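Local coordinates for protein BSU-2 beta-lactamase (Bacillus subtilis, PDB 6W5E) that probably hydrolyses the amide bond of beta-lactam antibiotics as a class D serine beta-lactamase with the fold of the penicillin-binding transpeptidases, at residues 201-215 with 226-240. Numbering follows the deposited sequence. Where two conformers were deposited one is given.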
loop_
_atom_site.group_PDB
_atom_site.type_symbol
_atom_site.label_atom_id
_atom_site.label_comp_id
_atom_site.label_asym_id
_atom_site.label_seq_id
_atom_site.Cartn_x
_atom_site.Cartn_y
_atom_site.Cartn_z
ATOM N N MET A 201 9.182 -0.825 0.150
ATOM C CA MET A 201 8.150 -0.392 1.085
ATOM C C MET A 201 8.686 -0.064 2.475
ATOM O O MET A 201 7.914 0.410 3.317
ATOM C CB MET A 201 7.077 -1.480 1.208
ATOM C CG MET A 201 6.276 -1.708 -0.052
ATOM S SD MET A 201 5.207 -3.165 0.088
ATOM C CE MET A 201 4.005 -2.596 1.281
ATOM N N ILE A 202 9.972 -0.296 2.752
ATOM C CA ILE A 202 10.469 -0.072 4.105
ATOM C C ILE A 202 10.336 1.397 4.467
ATOM O O ILE A 202 10.806 2.279 3.736
ATOM C CB ILE A 202 11.923 -0.546 4.251
ATOM C CG1 ILE A 202 11.990 -2.073 4.201
ATOM C CG2 ILE A 202 12.509 -0.041 5.569
ATOM C CD1 ILE A 202 13.403 -2.645 4.133
ATOM N N GLN A 203 9.683 1.663 5.599
ATOM C CA GLN A 203 9.551 3.005 6.150
ATOM C C GLN A 203 10.499 3.258 7.310
ATOM O O GLN A 203 11.016 4.370 7.447
ATOM C CB GLN A 203 8.113 3.236 6.625
ATOM C CG GLN A 203 7.065 2.979 5.559
ATOM C CD GLN A 203 6.878 4.169 4.639
ATOM O OE1 GLN A 203 6.359 5.205 5.050
ATOM N NE2 GLN A 203 7.294 4.025 3.387
ATOM N N GLU A 204 10.733 2.245 8.145
ATOM C CA GLU A 204 11.594 2.347 9.318
ATOM C C GLU A 204 12.230 0.990 9.565
ATOM O O GLU A 204 11.521 -0.016 9.601
ATOM C CB GLU A 204 10.774 2.671 10.572
ATOM C CG GLU A 204 10.045 3.993 10.609
ATOM C CD GLU A 204 9.712 4.400 12.037
ATOM O OE1 GLU A 204 10.551 5.068 12.673
ATOM O OE2 GLU A 204 8.623 4.028 12.527
ATOM N N GLU A 205 13.543 0.969 9.795
ATOM C CA GLU A 205 14.254 -0.230 10.240
ATOM C C GLU A 205 14.815 0.070 11.624
ATOM O O GLU A 205 15.848 0.732 11.750
ATOM C CB GLU A 205 15.379 -0.612 9.281
ATOM C CG GLU A 205 14.974 -1.505 8.134
ATOM C CD GLU A 205 16.166 -2.152 7.465
ATOM O OE1 GLU A 205 16.603 -1.662 6.409
ATOM O OE2 GLU A 205 16.675 -3.157 8.001
ATOM N N GLY A 206 14.127 -0.403 12.663
ATOM C CA GLY A 206 14.616 -0.273 14.019
ATOM C C GLY A 206 15.489 -1.448 14.418
ATOM O O GLY A 206 15.793 -2.339 13.625
ATOM N N ASP A 207 15.902 -1.432 15.687
ATOM C CA ASP A 207 16.674 -2.544 16.230
ATOM C C ASP A 207 15.825 -3.799 16.383
ATOM O O ASP A 207 16.351 -4.914 16.301
ATOM C CB ASP A 207 17.262 -2.161 17.588
ATOM C CG ASP A 207 18.260 -1.028 17.493
ATOM O OD1 ASP A 207 19.118 -1.067 16.589
ATOM O OD2 ASP A 207 18.188 -0.099 18.325
ATOM N N HIS A 208 14.521 -3.644 16.601
ATOM C CA HIS A 208 13.661 -4.763 16.950
ATOM C C HIS A 208 12.462 -4.923 16.030
ATOM O O HIS A 208 11.654 -5.833 16.250
ATOM C CB HIS A 208 13.181 -4.629 18.404
ATOM C CG HIS A 208 14.291 -4.413 19.385
ATOM N ND1 HIS A 208 15.261 -5.361 19.625
ATOM C CD2 HIS A 208 14.593 -3.356 20.175
ATOM C CE1 HIS A 208 16.111 -4.901 20.525
ATOM N NE2 HIS A 208 15.728 -3.687 20.877
ATOM N N TYR A 209 12.319 -4.077 15.015
ATOM C CA TYR A 209 11.169 -4.155 14.125
ATOM C C TYR A 209 11.529 -3.524 12.790
ATOM O O TYR A 209 12.454 -2.716 12.695
ATOM C CB TYR A 209 9.951 -3.438 14.724
ATOM C CG TYR A 209 10.086 -1.940 14.660
ATOM C CD1 TYR A 209 10.812 -1.256 15.621
ATOM C CD2 TYR A 209 9.525 -1.208 13.609
ATOM C CE1 TYR A 209 10.961 0.116 15.560
ATOM C CE2 TYR A 209 9.679 0.162 13.528
ATOM C CZ TYR A 209 10.390 0.820 14.515
ATOM O OH TYR A 209 10.546 2.182 14.448
ATOM N N THR A 210 10.761 -3.888 11.763
ATOM C CA THR A 210 10.811 -3.227 10.464
ATOM C C THR A 210 9.387 -2.896 10.057
ATOM O O THR A 210 8.524 -3.783 10.038
ATOM C CB THR A 210 11.476 -4.104 9.382
ATOM O OG1 THR A 210 12.784 -4.487 9.818
ATOM C CG2 THR A 210 11.606 -3.337 8.076
ATOM N N LEU A 211 9.140 -1.626 9.745
ATOM C CA LEU A 211 7.829 -1.167 9.305
ATOM C C LEU A 211 7.853 -1.030 7.786
ATOM O O LEU A 211 8.708 -0.321 7.234
ATOM C CB LEU A 211 7.475 0.169 9.958
ATOM C CG LEU A 211 6.166 0.802 9.476
ATOM C CD1 LEU A 211 4.971 -0.058 9.856
ATOM C CD2 LEU A 211 6.022 2.205 10.042
ATOM N N TYR A 212 6.921 -1.708 7.120
ATOM C CA TYR A 212 6.748 -1.625 5.678
ATOM C C TYR A 212 5.396 -0.989 5.396
ATOM O O TYR A 212 4.394 -1.357 6.018
ATOM C CB TYR A 212 6.716 -3.018 5.043
ATOM C CG TYR A 212 7.905 -3.909 5.322
ATOM C CD1 TYR A 212 8.008 -4.628 6.507
ATOM C CD2 TYR A 212 8.898 -4.078 4.369
ATOM C CE1 TYR A 212 9.093 -5.466 6.744
ATOM C CE2 TYR A 212 9.976 -4.922 4.590
ATOM C CZ TYR A 212 10.073 -5.606 5.778
ATOM O OH TYR A 212 11.151 -6.439 5.998
ATOM N N GLY A 213 5.342 -0.074 4.432
ATOM C CA GLY A 213 4.035 0.484 4.144
ATOM C C GLY A 213 4.044 1.396 2.943
ATOM O O GLY A 213 5.095 1.835 2.467
ATOM N N LYS A 214 2.832 1.685 2.471
ATOM C CA LYS A 214 2.618 2.592 1.353
ATOM C C LYS A 214 1.408 3.470 1.650
ATOM O O LYS A 214 0.337 2.953 1.983
ATOM C CB LYS A 214 2.378 1.808 0.053
ATOM C CG LYS A 214 2.224 2.693 -1.180
ATOM C CD LYS A 214 3.512 3.440 -1.490
ATOM C CE LYS A 214 3.290 4.566 -2.495
ATOM N NZ LYS A 214 2.882 5.820 -1.786
ATOM N N THR A 215 1.574 4.789 1.517
ATOM C CA THR A 215 0.466 5.722 1.634
ATOM C C THR A 215 -0.281 5.853 0.304
ATOM O O THR A 215 0.227 5.512 -0.773
ATOM C CB THR A 215 0.973 7.116 2.023
ATOM O OG1 THR A 215 1.972 7.532 1.082
ATOM C CG2 THR A 215 1.551 7.126 3.428
ATOM N N TRP A 226 -4.983 6.440 2.669
ATOM C CA TRP A 226 -4.658 5.060 2.985
ATOM C C TRP A 226 -3.252 4.981 3.567
ATOM O O TRP A 226 -2.365 5.750 3.191
ATOM C CB TRP A 226 -4.567 4.219 1.719
ATOM C CG TRP A 226 -5.784 3.982 0.880
ATOM C CD1 TRP A 226 -6.222 4.743 -0.168
ATOM C CD2 TRP A 226 -6.639 2.829 0.925
ATOM N NE1 TRP A 226 -7.324 4.155 -0.752
ATOM C CE2 TRP A 226 -7.600 2.980 -0.098
ATOM C CE3 TRP A 226 -6.692 1.691 1.741
ATOM C CZ2 TRP A 226 -8.595 2.032 -0.333
ATOM C CZ3 TRP A 226 -7.681 0.748 1.509
ATOM C CH2 TRP A 226 -8.626 0.931 0.487
ATOM N N PHE A 227 -3.036 3.991 4.436
ATOM C CA PHE A 227 -1.693 3.524 4.763
ATOM C C PHE A 227 -1.794 2.020 4.959
ATOM O O PHE A 227 -2.544 1.552 5.822
ATOM C CB PHE A 227 -1.115 4.218 6.003
ATOM C CG PHE A 227 0.319 3.848 6.297
ATOM C CD1 PHE A 227 1.334 4.129 5.379
ATOM C CD2 PHE A 227 0.657 3.218 7.485
ATOM C CE1 PHE A 227 2.651 3.790 5.653
ATOM C CE2 PHE A 227 1.976 2.884 7.760
ATOM C CZ PHE A 227 2.969 3.169 6.848
ATOM N N VAL A 228 -1.088 1.258 4.126
ATOM C CA VAL A 228 -1.223 -0.191 4.092
ATOM C C VAL A 228 0.158 -0.820 4.125
ATOM O O VAL A 228 1.128 -0.246 3.622
ATOM C CB VAL A 228 -2.028 -0.653 2.849
ATOM C CG1 VAL A 228 -3.353 0.118 2.755
ATOM C CG2 VAL A 228 -1.232 -0.482 1.563
ATOM N N GLY A 229 0.255 -1.993 4.730
ATOM C CA GLY A 229 1.572 -2.615 4.793
ATOM C C GLY A 229 1.625 -3.706 5.849
ATOM O O GLY A 229 0.632 -4.384 6.115
ATOM N N PHE A 230 2.817 -3.884 6.409
ATOM C CA PHE A 230 3.012 -4.910 7.415
ATOM C C PHE A 230 4.191 -4.518 8.285
ATOM O O PHE A 230 5.004 -3.670 7.916
ATOM C CB PHE A 230 3.162 -6.325 6.823
ATOM C CG PHE A 230 3.712 -6.362 5.427
ATOM C CD1 PHE A 230 5.066 -6.202 5.183
ATOM C CD2 PHE A 230 2.864 -6.572 4.349
ATOM C CE1 PHE A 230 5.558 -6.243 3.891
ATOM C CE2 PHE A 230 3.359 -6.617 3.057
ATOM C CZ PHE A 230 4.709 -6.449 2.832
ATOM N N ILE A 231 4.263 -5.129 9.463
ATOM C CA ILE A 231 5.343 -4.859 10.401
ATOM C C ILE A 231 5.918 -6.178 10.882
ATOM O O ILE A 231 5.173 -7.093 11.255
ATOM C CB ILE A 231 4.907 -3.956 11.578
ATOM C CG1 ILE A 231 6.079 -3.741 12.540
ATOM C CG2 ILE A 231 3.665 -4.515 12.319
ATOM C CD1 ILE A 231 5.900 -2.561 13.447
ATOM N N LYS A 232 7.239 -6.286 10.844
ATOM C CA LYS A 232 7.938 -7.458 11.339
ATOM C C LYS A 232 8.515 -7.101 12.697
ATOM O O LYS A 232 9.183 -6.073 12.832
ATOM C CB LYS A 232 9.059 -7.836 10.368
ATOM C CG LYS A 232 9.980 -8.929 10.875
ATOM C CD LYS A 232 10.928 -9.441 9.786
ATOM C CE LYS A 232 11.333 -8.356 8.787
ATOM N NZ LYS A 232 12.672 -8.603 8.166
ATOM N N THR A 233 8.206 -7.908 13.704
ATOM C CA THR A 233 8.742 -7.736 15.050
ATOM C C THR A 233 9.459 -9.011 15.480
ATOM O O THR A 233 9.484 -10.014 14.764
ATOM C CB THR A 233 7.651 -7.397 16.079
ATOM O OG1 THR A 233 6.971 -8.598 16.482
ATOM C CG2 THR A 233 6.642 -6.401 15.518
ATOM N N GLU A 234 10.020 -8.971 16.685
ATOM C CA GLU A 234 10.634 -10.157 17.262
ATOM C C GLU A 234 9.613 -11.127 17.833
ATOM O O GLU A 234 9.994 -12.194 18.325
ATOM C CB GLU A 234 11.662 -9.752 18.324
ATOM C CG GLU A 234 12.874 -9.065 17.714
ATOM C CD GLU A 234 13.751 -8.381 18.744
ATOM O OE1 GLU A 234 13.459 -8.494 19.951
ATOM O OE2 GLU A 234 14.744 -7.738 18.345
ATOM N N HIS A 235 8.331 -10.794 17.768
ATOM C CA HIS A 235 7.262 -11.630 18.288
ATOM C C HIS A 235 6.141 -11.762 17.271
ATOM O O HIS A 235 4.955 -11.706 17.610
ATOM C CB HIS A 235 6.770 -11.106 19.631
ATOM C CG HIS A 235 7.837 -11.079 20.682
ATOM N ND1 HIS A 235 8.558 -9.945 20.988
ATOM C CD2 HIS A 235 8.336 -12.063 21.468
ATOM C CE1 HIS A 235 9.439 -10.225 21.933
ATOM N NE2 HIS A 235 9.324 -11.504 22.241
ATOM N N GLY A 236 6.507 -11.937 16.010
ATOM C CA GLY A 236 5.550 -12.161 14.950
ATOM C C GLY A 236 5.408 -10.947 14.045
ATOM O O GLY A 236 5.802 -9.829 14.379
ATOM N N SER A 237 4.829 -11.188 12.875
ATOM C CA SER A 237 4.567 -10.150 11.891
ATOM C C SER A 237 3.065 -9.911 11.781
ATOM O O SER A 237 2.253 -10.800 12.056
ATOM C CB SER A 237 5.148 -10.532 10.525
ATOM O OG SER A 237 6.565 -10.517 10.573
ATOM N N TYR A 238 2.703 -8.692 11.395
ATOM C CA TYR A 238 1.311 -8.271 11.347
ATOM C C TYR A 238 1.082 -7.467 10.078
ATOM O O TYR A 238 1.953 -6.701 9.662
ATOM C CB TYR A 238 0.961 -7.398 12.559
ATOM C CG TYR A 238 1.034 -8.121 13.884
ATOM C CD1 TYR A 238 2.257 -8.393 14.486
ATOM C CD2 TYR A 238 -0.125 -8.521 14.534
ATOM C CE1 TYR A 238 2.320 -9.065 15.696
ATOM C CE2 TYR A 238 -0.073 -9.187 15.741
ATOM C CZ TYR A 238 1.143 -9.458 16.311
ATOM O OH TYR A 238 1.189 -10.121 17.514
ATOM N N VAL A 239 -0.089 -7.649 9.469
ATOM C CA VAL A 239 -0.492 -6.937 8.259
ATOM C C VAL A 239 -1.542 -5.904 8.649
ATOM O O VAL A 239 -2.465 -6.210 9.416
ATOM C CB VAL A 239 -1.049 -7.914 7.206
ATOM C CG1 VAL A 239 -1.406 -7.162 5.941
ATOM C CG2 VAL A 239 -0.048 -9.048 6.914
ATOM N N PHE A 240 -1.407 -4.680 8.141
ATOM C CA PHE A 240 -2.346 -3.621 8.502
ATOM C C PHE A 240 -2.869 -2.881 7.276
ATOM O O PHE A 240 -2.184 -2.749 6.250
ATOM C CB PHE A 240 -1.733 -2.611 9.494
ATOM C CG PHE A 240 -0.502 -1.936 8.964
ATOM C CD1 PHE A 240 -0.603 -0.858 8.092
ATOM C CD2 PHE A 240 0.760 -2.381 9.331
ATOM C CE1 PHE A 240 0.533 -0.254 7.567
ATOM C CE2 PHE A 240 1.897 -1.768 8.822
ATOM C CZ PHE A 240 1.779 -0.704 7.942
HETATM O O HOH W 1 9.976 -6.727 18.533
#
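G213 and G229 face each other where strands 209-215 and 226-233 pack most closely, their CA atoms only 4.0 Å apart, and this glycine pair shows how a beta hairpin can carry bulky rings over its own backbone. Because G213 has no side chain, the F227 ring can lie across strand 209-215, CZ 4.0 Å from G213 CA; the bare CA of G229 sits close against Y212 O. In F227, CG stands anti to the backbone N (chi1 -175°), which turns the ring toward that strand, where CD1 also meets T215 CG2. F240, from the next strand, brings CZ to 3.3 Å from Y212 O and packs on L211 CD1; helix 248-261 backs these groups. Across the other face of the sheet, the Y212 and F230 rings pack obliquely, planes 50° apart, and M201 adds a Met-aromatic contact to F230. On this face K232 NZ reaches Y212 OH only weakly. Paired backbone bonds join T210 to K232, Y212 to F230 and K214 to V228.

The end away from the hairpin connection, around H208 and E234, is looser and more exposed. There H208 ND1 donates to E234 OE2 (2.7 Å), which lies in the imidazole plane yet is approached from above its own carboxylate plane. A water links H208 O to E234 N. At the far end, T215 OG1 hydrogen-bonds to a malonate ion that probably comes from the crystallisation liquor, and K214 NZ bonds to S124 OG, consistent with the KTG motif beside the active-site cleft of this family. The chemistry thus implies a close-packed centre of rings and backbone hydrogen bonds, with polar groups toward both ends, and a carboxylate that would probably stabilise a protonated H208.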